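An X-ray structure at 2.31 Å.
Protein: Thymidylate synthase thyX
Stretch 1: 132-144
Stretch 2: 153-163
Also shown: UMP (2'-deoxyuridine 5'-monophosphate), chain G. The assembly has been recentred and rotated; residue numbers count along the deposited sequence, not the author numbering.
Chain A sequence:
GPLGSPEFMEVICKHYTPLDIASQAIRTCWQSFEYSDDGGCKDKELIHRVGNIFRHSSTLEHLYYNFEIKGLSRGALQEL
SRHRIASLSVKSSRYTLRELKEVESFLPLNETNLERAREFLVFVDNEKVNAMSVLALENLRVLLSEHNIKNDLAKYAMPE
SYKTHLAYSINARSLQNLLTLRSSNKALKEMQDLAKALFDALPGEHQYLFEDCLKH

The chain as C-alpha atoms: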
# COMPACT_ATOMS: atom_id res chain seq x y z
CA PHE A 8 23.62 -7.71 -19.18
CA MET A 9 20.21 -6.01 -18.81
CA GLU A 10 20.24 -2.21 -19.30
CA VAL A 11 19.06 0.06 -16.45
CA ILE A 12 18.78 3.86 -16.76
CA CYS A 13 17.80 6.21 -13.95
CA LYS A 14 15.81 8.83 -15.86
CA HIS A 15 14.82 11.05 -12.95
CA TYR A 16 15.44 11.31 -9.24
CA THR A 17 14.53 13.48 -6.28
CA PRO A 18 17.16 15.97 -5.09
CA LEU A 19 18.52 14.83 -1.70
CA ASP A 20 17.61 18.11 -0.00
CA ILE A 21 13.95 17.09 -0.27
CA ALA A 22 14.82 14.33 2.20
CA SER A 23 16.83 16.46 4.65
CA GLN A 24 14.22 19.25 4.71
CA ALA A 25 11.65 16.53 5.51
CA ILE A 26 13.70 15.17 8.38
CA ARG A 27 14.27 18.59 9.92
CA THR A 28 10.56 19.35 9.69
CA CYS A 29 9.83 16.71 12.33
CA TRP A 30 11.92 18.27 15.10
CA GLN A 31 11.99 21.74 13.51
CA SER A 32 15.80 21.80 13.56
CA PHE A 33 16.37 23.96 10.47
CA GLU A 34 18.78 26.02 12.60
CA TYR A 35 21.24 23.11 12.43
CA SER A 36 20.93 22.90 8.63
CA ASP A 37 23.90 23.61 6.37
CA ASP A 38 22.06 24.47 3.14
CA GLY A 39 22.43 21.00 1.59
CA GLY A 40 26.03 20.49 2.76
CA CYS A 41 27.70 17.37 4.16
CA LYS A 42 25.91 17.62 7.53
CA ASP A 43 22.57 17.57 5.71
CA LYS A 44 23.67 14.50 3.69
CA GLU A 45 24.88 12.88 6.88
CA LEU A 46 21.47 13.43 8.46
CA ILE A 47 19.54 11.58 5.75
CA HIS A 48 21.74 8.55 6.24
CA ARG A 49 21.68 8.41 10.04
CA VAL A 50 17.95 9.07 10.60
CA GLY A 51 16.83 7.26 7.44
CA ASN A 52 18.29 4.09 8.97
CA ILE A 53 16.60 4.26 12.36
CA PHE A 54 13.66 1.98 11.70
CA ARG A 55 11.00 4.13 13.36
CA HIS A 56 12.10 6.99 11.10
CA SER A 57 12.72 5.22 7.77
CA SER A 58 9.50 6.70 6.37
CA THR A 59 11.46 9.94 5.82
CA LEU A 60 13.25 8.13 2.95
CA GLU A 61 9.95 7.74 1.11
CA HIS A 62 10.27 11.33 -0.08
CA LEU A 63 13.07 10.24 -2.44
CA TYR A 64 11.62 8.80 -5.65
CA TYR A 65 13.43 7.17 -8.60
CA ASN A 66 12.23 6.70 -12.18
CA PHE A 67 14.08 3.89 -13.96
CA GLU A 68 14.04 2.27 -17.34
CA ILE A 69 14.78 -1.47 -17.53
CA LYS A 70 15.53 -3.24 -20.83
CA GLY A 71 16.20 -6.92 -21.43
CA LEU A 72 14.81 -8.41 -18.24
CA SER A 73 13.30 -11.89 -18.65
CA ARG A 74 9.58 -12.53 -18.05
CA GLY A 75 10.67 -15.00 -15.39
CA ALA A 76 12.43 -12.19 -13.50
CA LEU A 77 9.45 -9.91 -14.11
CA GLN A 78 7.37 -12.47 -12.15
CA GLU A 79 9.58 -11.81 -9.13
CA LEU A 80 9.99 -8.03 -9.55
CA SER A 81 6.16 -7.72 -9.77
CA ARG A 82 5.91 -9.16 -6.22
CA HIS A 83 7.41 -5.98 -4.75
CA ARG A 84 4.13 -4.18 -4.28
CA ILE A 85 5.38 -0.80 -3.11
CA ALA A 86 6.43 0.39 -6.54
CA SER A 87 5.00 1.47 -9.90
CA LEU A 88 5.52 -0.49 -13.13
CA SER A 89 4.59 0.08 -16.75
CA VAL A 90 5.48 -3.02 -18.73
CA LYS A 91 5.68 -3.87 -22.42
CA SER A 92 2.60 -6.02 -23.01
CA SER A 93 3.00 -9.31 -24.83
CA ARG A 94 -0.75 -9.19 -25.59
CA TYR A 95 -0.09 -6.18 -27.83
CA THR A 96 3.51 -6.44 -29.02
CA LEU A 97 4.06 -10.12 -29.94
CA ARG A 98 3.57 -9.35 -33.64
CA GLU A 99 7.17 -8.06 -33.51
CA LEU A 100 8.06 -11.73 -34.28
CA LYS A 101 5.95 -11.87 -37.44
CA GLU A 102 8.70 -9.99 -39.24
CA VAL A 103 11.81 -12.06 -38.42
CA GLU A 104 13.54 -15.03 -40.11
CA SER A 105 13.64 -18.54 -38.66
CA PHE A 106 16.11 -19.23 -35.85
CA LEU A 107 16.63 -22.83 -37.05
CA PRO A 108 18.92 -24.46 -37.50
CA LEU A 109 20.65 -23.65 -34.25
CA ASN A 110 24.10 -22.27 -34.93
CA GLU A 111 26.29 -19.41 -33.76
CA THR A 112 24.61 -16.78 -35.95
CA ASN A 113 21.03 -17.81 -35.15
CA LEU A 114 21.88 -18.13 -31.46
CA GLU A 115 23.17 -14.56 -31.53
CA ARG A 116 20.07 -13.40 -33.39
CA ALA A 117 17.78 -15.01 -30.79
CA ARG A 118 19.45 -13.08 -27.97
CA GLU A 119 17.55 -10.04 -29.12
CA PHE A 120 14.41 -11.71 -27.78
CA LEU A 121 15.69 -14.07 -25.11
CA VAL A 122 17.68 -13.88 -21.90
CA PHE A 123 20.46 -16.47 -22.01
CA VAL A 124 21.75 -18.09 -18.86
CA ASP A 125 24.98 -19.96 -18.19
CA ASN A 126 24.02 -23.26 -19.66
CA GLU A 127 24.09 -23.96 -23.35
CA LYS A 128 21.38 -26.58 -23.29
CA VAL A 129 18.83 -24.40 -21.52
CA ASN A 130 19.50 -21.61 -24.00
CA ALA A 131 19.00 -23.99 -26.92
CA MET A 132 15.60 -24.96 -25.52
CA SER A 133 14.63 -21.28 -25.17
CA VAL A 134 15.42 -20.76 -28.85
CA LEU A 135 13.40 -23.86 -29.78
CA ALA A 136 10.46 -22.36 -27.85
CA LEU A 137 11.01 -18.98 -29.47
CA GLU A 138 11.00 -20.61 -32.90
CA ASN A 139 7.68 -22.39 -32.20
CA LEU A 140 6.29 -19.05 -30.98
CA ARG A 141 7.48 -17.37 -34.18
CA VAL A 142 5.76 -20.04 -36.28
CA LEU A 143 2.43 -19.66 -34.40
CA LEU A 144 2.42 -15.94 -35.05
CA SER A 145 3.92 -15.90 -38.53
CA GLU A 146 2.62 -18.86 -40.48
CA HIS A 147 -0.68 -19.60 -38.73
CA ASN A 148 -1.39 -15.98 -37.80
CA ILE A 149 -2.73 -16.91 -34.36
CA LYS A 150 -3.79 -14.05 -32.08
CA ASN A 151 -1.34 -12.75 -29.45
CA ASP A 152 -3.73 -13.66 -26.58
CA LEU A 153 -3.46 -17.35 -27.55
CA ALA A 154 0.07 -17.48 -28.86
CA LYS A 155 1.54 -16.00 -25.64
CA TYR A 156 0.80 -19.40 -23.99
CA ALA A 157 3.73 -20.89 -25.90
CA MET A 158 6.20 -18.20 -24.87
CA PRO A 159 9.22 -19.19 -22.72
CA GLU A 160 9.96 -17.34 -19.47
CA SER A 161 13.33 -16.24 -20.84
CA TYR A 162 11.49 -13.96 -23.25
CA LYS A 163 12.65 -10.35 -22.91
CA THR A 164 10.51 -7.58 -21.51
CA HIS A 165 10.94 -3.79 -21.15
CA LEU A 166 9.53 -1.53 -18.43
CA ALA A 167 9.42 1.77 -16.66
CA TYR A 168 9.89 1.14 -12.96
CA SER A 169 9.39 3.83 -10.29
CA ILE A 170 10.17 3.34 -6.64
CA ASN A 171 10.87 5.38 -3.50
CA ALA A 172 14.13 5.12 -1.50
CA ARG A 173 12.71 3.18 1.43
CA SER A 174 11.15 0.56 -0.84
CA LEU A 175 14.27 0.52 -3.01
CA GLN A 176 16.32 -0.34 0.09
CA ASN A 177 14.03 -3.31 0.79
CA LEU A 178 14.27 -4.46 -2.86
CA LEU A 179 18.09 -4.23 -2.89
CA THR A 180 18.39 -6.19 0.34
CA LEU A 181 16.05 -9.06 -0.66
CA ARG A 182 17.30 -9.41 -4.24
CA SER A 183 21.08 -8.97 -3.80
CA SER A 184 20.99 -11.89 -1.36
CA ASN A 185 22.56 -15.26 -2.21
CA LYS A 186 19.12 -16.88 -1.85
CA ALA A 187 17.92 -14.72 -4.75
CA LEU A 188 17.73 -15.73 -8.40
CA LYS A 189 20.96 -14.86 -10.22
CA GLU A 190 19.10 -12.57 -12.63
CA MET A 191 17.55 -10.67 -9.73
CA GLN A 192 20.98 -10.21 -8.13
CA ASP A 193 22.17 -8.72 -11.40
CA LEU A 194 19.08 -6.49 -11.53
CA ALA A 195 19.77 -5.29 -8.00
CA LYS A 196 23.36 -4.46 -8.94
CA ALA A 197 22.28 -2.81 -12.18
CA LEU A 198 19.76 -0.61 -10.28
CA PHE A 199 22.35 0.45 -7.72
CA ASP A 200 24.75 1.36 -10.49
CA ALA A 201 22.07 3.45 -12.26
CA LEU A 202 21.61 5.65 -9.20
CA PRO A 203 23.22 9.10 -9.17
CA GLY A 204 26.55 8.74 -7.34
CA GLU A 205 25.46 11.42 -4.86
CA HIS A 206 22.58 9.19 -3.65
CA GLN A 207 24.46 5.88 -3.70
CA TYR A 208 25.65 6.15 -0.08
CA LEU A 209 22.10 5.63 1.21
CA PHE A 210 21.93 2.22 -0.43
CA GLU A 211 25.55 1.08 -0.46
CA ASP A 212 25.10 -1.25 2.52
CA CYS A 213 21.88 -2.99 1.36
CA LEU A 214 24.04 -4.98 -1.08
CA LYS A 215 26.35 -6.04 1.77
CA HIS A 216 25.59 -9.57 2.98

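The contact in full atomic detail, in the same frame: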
# COMPACT_ATOMS: atom_id res chain seq x y z
N MET A 132 17.04 -24.78 -25.71
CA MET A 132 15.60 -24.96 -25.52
C MET A 132 14.82 -23.63 -25.62
O MET A 132 13.72 -23.59 -26.20
CB MET A 132 15.30 -25.68 -24.21
CG MET A 132 15.99 -27.03 -24.09
SD MET A 132 15.88 -28.05 -25.60
CE MET A 132 16.02 -29.68 -24.86
N SER A 133 15.36 -22.54 -25.08
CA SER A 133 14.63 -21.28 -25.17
C SER A 133 14.44 -20.88 -26.62
O SER A 133 13.36 -20.43 -27.00
CB SER A 133 15.32 -20.14 -24.40
OG SER A 133 15.34 -20.44 -23.03
N VAL A 134 15.49 -21.04 -27.41
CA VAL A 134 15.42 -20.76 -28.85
C VAL A 134 14.41 -21.67 -29.56
O VAL A 134 13.63 -21.20 -30.38
CB VAL A 134 16.79 -20.85 -29.52
CG1 VAL A 134 16.70 -20.48 -31.02
CG2 VAL A 134 17.79 -19.92 -28.79
N LEU A 135 14.41 -22.96 -29.23
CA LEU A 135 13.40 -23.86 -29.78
C LEU A 135 11.99 -23.32 -29.51
O LEU A 135 11.15 -23.27 -30.41
CB LEU A 135 13.55 -25.29 -29.24
CG LEU A 135 14.90 -25.96 -29.54
CD1 LEU A 135 14.86 -27.48 -29.33
CD2 LEU A 135 15.39 -25.63 -30.95
N ALA A 136 11.75 -22.90 -28.27
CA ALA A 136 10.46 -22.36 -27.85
C ALA A 136 10.15 -21.07 -28.59
O ALA A 136 9.01 -20.84 -28.98
CB ALA A 136 10.43 -22.13 -26.34
N LEU A 137 11.17 -20.24 -28.77
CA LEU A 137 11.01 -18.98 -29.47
C LEU A 137 10.65 -19.24 -30.92
O LEU A 137 9.80 -18.55 -31.49
CB LEU A 137 12.29 -18.13 -29.38
CG LEU A 137 12.28 -16.80 -30.15
CD1 LEU A 137 11.35 -15.79 -29.50
CD2 LEU A 137 13.67 -16.22 -30.26
N GLU A 138 11.30 -20.23 -31.53
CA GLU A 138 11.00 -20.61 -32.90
C GLU A 138 9.54 -21.10 -33.05
O GLU A 138 8.84 -20.63 -33.93
CB GLU A 138 12.00 -21.65 -33.44
CG GLU A 138 11.74 -22.10 -34.88
CD GLU A 138 11.87 -20.97 -35.92
OE1 GLU A 138 12.44 -19.90 -35.59
OE2 GLU A 138 11.42 -21.17 -37.07
N ASN A 139 9.10 -22.01 -32.19
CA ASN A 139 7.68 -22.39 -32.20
C ASN A 139 6.73 -21.20 -32.06
O ASN A 139 5.70 -21.15 -32.74
CB ASN A 139 7.38 -23.45 -31.15
CG ASN A 139 7.93 -24.81 -31.55
OD1 ASN A 139 8.21 -25.67 -30.70
ND2 ASN A 139 8.10 -25.01 -32.83
N LEU A 140 7.08 -20.26 -31.18
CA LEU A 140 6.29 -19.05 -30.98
C LEU A 140 6.24 -18.24 -32.27
O LEU A 140 5.18 -17.75 -32.67
CB LEU A 140 6.91 -18.19 -29.87
CG LEU A 140 6.15 -16.92 -29.43
CD1 LEU A 140 4.76 -17.28 -28.94
CD2 LEU A 140 6.92 -16.13 -28.35
N ARG A 141 7.39 -18.10 -32.92
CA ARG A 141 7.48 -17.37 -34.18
C ARG A 141 6.57 -18.00 -35.23
O ARG A 141 5.82 -17.30 -35.90
CB ARG A 141 8.92 -17.31 -34.71
CG ARG A 141 9.05 -16.42 -35.93
CD ARG A 141 10.30 -16.70 -36.73
NE ARG A 141 10.33 -18.05 -37.30
CZ ARG A 141 9.79 -18.40 -38.47
NH1 ARG A 141 9.13 -17.50 -39.19
NH2 ARG A 141 9.89 -19.65 -38.90
N VAL A 142 6.63 -19.32 -35.36
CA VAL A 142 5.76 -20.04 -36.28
C VAL A 142 4.25 -19.80 -36.00
O VAL A 142 3.48 -19.56 -36.93
CB VAL A 142 6.11 -21.54 -36.32
CG1 VAL A 142 5.04 -22.34 -37.05
CG2 VAL A 142 7.49 -21.73 -36.97
N LEU A 143 3.84 -19.87 -34.73
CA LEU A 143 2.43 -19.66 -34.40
C LEU A 143 1.94 -18.32 -34.90
O LEU A 143 0.85 -18.22 -35.47
CB LEU A 143 2.20 -19.73 -32.89
CG LEU A 143 2.43 -21.09 -32.22
CD1 LEU A 143 2.39 -20.94 -30.69
CD2 LEU A 143 1.41 -22.11 -32.71
N LEU A 144 2.76 -17.30 -34.69
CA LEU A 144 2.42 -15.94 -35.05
C LEU A 144 2.52 -15.65 -36.55
O LEU A 144 1.78 -14.81 -37.07
CB LEU A 144 3.36 -14.97 -34.33
CG LEU A 144 3.26 -14.94 -32.81
CD1 LEU A 144 4.46 -14.23 -32.23
CD2 LEU A 144 1.97 -14.27 -32.39
N LEU A 153 -3.55 -15.89 -27.54
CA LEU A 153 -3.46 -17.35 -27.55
C LEU A 153 -2.01 -17.76 -27.69
O LEU A 153 -1.53 -18.66 -27.00
CB LEU A 153 -4.25 -17.96 -28.71
CG LEU A 153 -5.76 -17.69 -28.74
CD1 LEU A 153 -6.39 -18.31 -29.98
CD2 LEU A 153 -6.43 -18.18 -27.46
N ALA A 154 -1.30 -17.09 -28.59
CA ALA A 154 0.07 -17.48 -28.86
C ALA A 154 0.96 -17.31 -27.61
O ALA A 154 1.82 -18.15 -27.35
CB ALA A 154 0.63 -16.73 -30.06
N LYS A 155 0.73 -16.25 -26.84
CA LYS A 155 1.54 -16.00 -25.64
C LYS A 155 1.66 -17.20 -24.67
O LYS A 155 2.60 -17.26 -23.89
CB LYS A 155 1.05 -14.74 -24.89
CG LYS A 155 -0.30 -14.90 -24.20
CD LYS A 155 -0.83 -13.57 -23.67
CE LYS A 155 -0.56 -13.40 -22.17
NZ LYS A 155 0.88 -13.19 -21.87
N TYR A 156 0.74 -18.16 -24.76
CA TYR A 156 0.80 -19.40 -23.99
C TYR A 156 2.00 -20.29 -24.33
O TYR A 156 2.42 -21.12 -23.51
CB TYR A 156 -0.52 -20.19 -24.12
CG TYR A 156 -1.56 -19.55 -23.23
CD1 TYR A 156 -2.21 -18.39 -23.63
CD2 TYR A 156 -1.84 -20.07 -21.97
CE1 TYR A 156 -3.13 -17.75 -22.81
CE2 TYR A 156 -2.76 -19.44 -21.13
CZ TYR A 156 -3.41 -18.28 -21.56
OH TYR A 156 -4.33 -17.63 -20.75
N ALA A 157 2.58 -20.10 -25.50
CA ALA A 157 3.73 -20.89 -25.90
C ALA A 157 5.06 -20.19 -25.60
O ALA A 157 6.12 -20.72 -25.87
CB ALA A 157 3.65 -21.22 -27.38
N MET A 158 5.00 -18.99 -25.06
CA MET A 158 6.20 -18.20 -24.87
C MET A 158 7.04 -18.68 -23.67
O MET A 158 6.50 -18.97 -22.61
CB MET A 158 5.80 -16.74 -24.71
CG MET A 158 6.90 -15.77 -24.37
SD MET A 158 6.22 -14.10 -24.30
CE MET A 158 4.95 -14.32 -23.06
N PRO A 159 8.37 -18.77 -23.84
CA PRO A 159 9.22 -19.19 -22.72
C PRO A 159 9.43 -18.04 -21.74
O PRO A 159 9.35 -16.86 -22.12
CB PRO A 159 10.53 -19.54 -23.41
CG PRO A 159 10.63 -18.49 -24.47
CD PRO A 159 9.19 -18.38 -25.01
N GLU A 160 9.72 -18.37 -20.49
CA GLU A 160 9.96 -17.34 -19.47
C GLU A 160 11.22 -16.51 -19.72
O GLU A 160 11.35 -15.42 -19.18
CB GLU A 160 10.02 -17.96 -18.08
CG GLU A 160 8.79 -18.75 -17.73
CD GLU A 160 8.01 -18.11 -16.61
OE1 GLU A 160 8.64 -17.73 -15.59
OE2 GLU A 160 6.76 -18.01 -16.73
N SER A 161 12.13 -17.00 -20.54
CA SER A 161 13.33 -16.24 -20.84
C SER A 161 13.06 -15.11 -21.84
O SER A 161 13.96 -14.35 -22.17
CB SER A 161 14.45 -17.14 -21.34
OG SER A 161 14.02 -17.89 -22.46
N TYR A 162 11.83 -15.01 -22.31
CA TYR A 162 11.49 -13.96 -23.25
C TYR A 162 11.71 -12.57 -22.64
O TYR A 162 11.32 -12.31 -21.51
CB TYR A 162 10.04 -14.09 -23.68
CG TYR A 162 9.76 -13.36 -24.97
CD1 TYR A 162 9.32 -12.04 -24.97
CD2 TYR A 162 9.95 -13.99 -26.19
CE1 TYR A 162 9.08 -11.37 -26.17
CE2 TYR A 162 9.71 -13.33 -27.38
CZ TYR A 162 9.28 -12.03 -27.37
OH TYR A 162 9.04 -11.40 -28.56
N LYS A 163 12.32 -11.68 -23.41
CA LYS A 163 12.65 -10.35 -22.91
C LYS A 163 11.46 -9.40 -22.78
O LYS A 163 10.57 -9.36 -23.62
CB LYS A 163 13.75 -9.70 -23.74
CG LYS A 163 15.15 -10.14 -23.36
CD LYS A 163 16.15 -9.52 -24.29
CE LYS A 163 17.54 -10.04 -24.02
NZ LYS A 163 18.50 -9.33 -24.91
N1 UMP G . -0.79 -6.74 -17.79
C2 UMP G . -1.90 -7.12 -17.07
N3 UMP G . -3.08 -7.40 -17.74
C4 UMP G . -3.13 -7.29 -19.13
C5 UMP G . -2.00 -6.90 -19.85
C6 UMP G . -0.83 -6.63 -19.16
O2 UMP G . -1.84 -7.22 -15.84
O4 UMP G . -4.18 -7.55 -19.71
C1' UMP G . 0.45 -6.48 -17.07
C2' UMP G . 1.01 -7.83 -16.64
C3' UMP G . 2.49 -7.73 -16.95
C4' UMP G . 2.56 -6.71 -18.07
O3' UMP G . 3.17 -7.23 -15.83
O4' UMP G . 1.41 -5.90 -17.92
C5' UMP G . 2.54 -7.37 -19.46
O5' UMP G . 1.59 -8.41 -19.45
P UMP G . 1.15 -9.29 -20.72
OP1 UMP G . 2.40 -9.97 -21.18
OP2 UMP G . 0.51 -8.42 -21.78
OP3 UMP G . 0.13 -10.29 -20.30
O HOH W 1 6.99 -22.21 -27.93

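This is a mostly apolar contact in which one side of the helix that runs through 132-144 packs against a chain segment that changes from helix to 3-10 to loop, with a single direct hydrogen bond and a bridging water as its polar elements.

The backbone evidence is a register that runs in opposite senses: Ala136 CA lies 6.2 Å from Pro159 CA, Leu140 CA lies 6.0 Å from Ala157 CA, and Leu143 CA lies 6.4 Å from Ala154 CA. The close approach coincides with an alanine in every pair, facing Pro159 in the first and a leucine in the other two. The first stretch is regular, with i to i+4 bonds such as Leu140 N to Ala136 O at 3.0 Å. In the second, Ala157 N bonds Ala154 O at 2.8 Å, the i to i+3 spacing of the 3-10 segment. Ser133, Ala136, Leu137, Leu140, Leu143 and Leu144 make the contacts; steps of three or four link Ser133 to Ala136 and Leu137, both of these to Leu140, and Leu140 to Leu143 and Leu144, as on one side of a helix.

Leu140 is the centre of the packing and has the largest covered area, 82 Å². Leu140 CD1 lies 3.5 Å from Ala154 O and 4.4 Å from Ala157 CB, and Leu140 CD2 reaches Met158 CB at 3.9 Å and Tyr162 CE2 at 4.1 Å. Met158 touches through CB although its CA-to-CB bond points away. Leu143 CD1 sits 3.6 Å from Ala157 CB, and Leu144 CD2 lies 3.6 Å from Ala154 CB, so Ala154 and Ala157 receive leucine methyls at van der Waals distance. Leu137 starts sideways, but its end comes nearer, and Leu137 CD1 meets the edge of the Tyr162 ring at CE2, 3.6 Å away. Ala136 CB packs on Pro159 CB at 3.9 Å.

The direct polar link joins Ser133 OG and Ser161 OG, 2.9 Å apart; either hydroxyl could donate. Ser161 lies within the type I turn from Pro159 to Tyr162, and its CA-to-CB bond points toward the helix. Water 1 lies 2.7 Å from both Ala136 O and Ala157 O. Ala136 O and Ala157 O are 4.2 Å apart and, both being acceptors, cannot bond each other; the water is placed to bridge them as a donor, though it need not serve both at once, because further acceptors lie in reach elsewhere in the structure.

Lys155, whose CA-to-CB bond points away from the helix, makes a weak hydrogen bond from NZ to UMP OP3 at 3.4 Å.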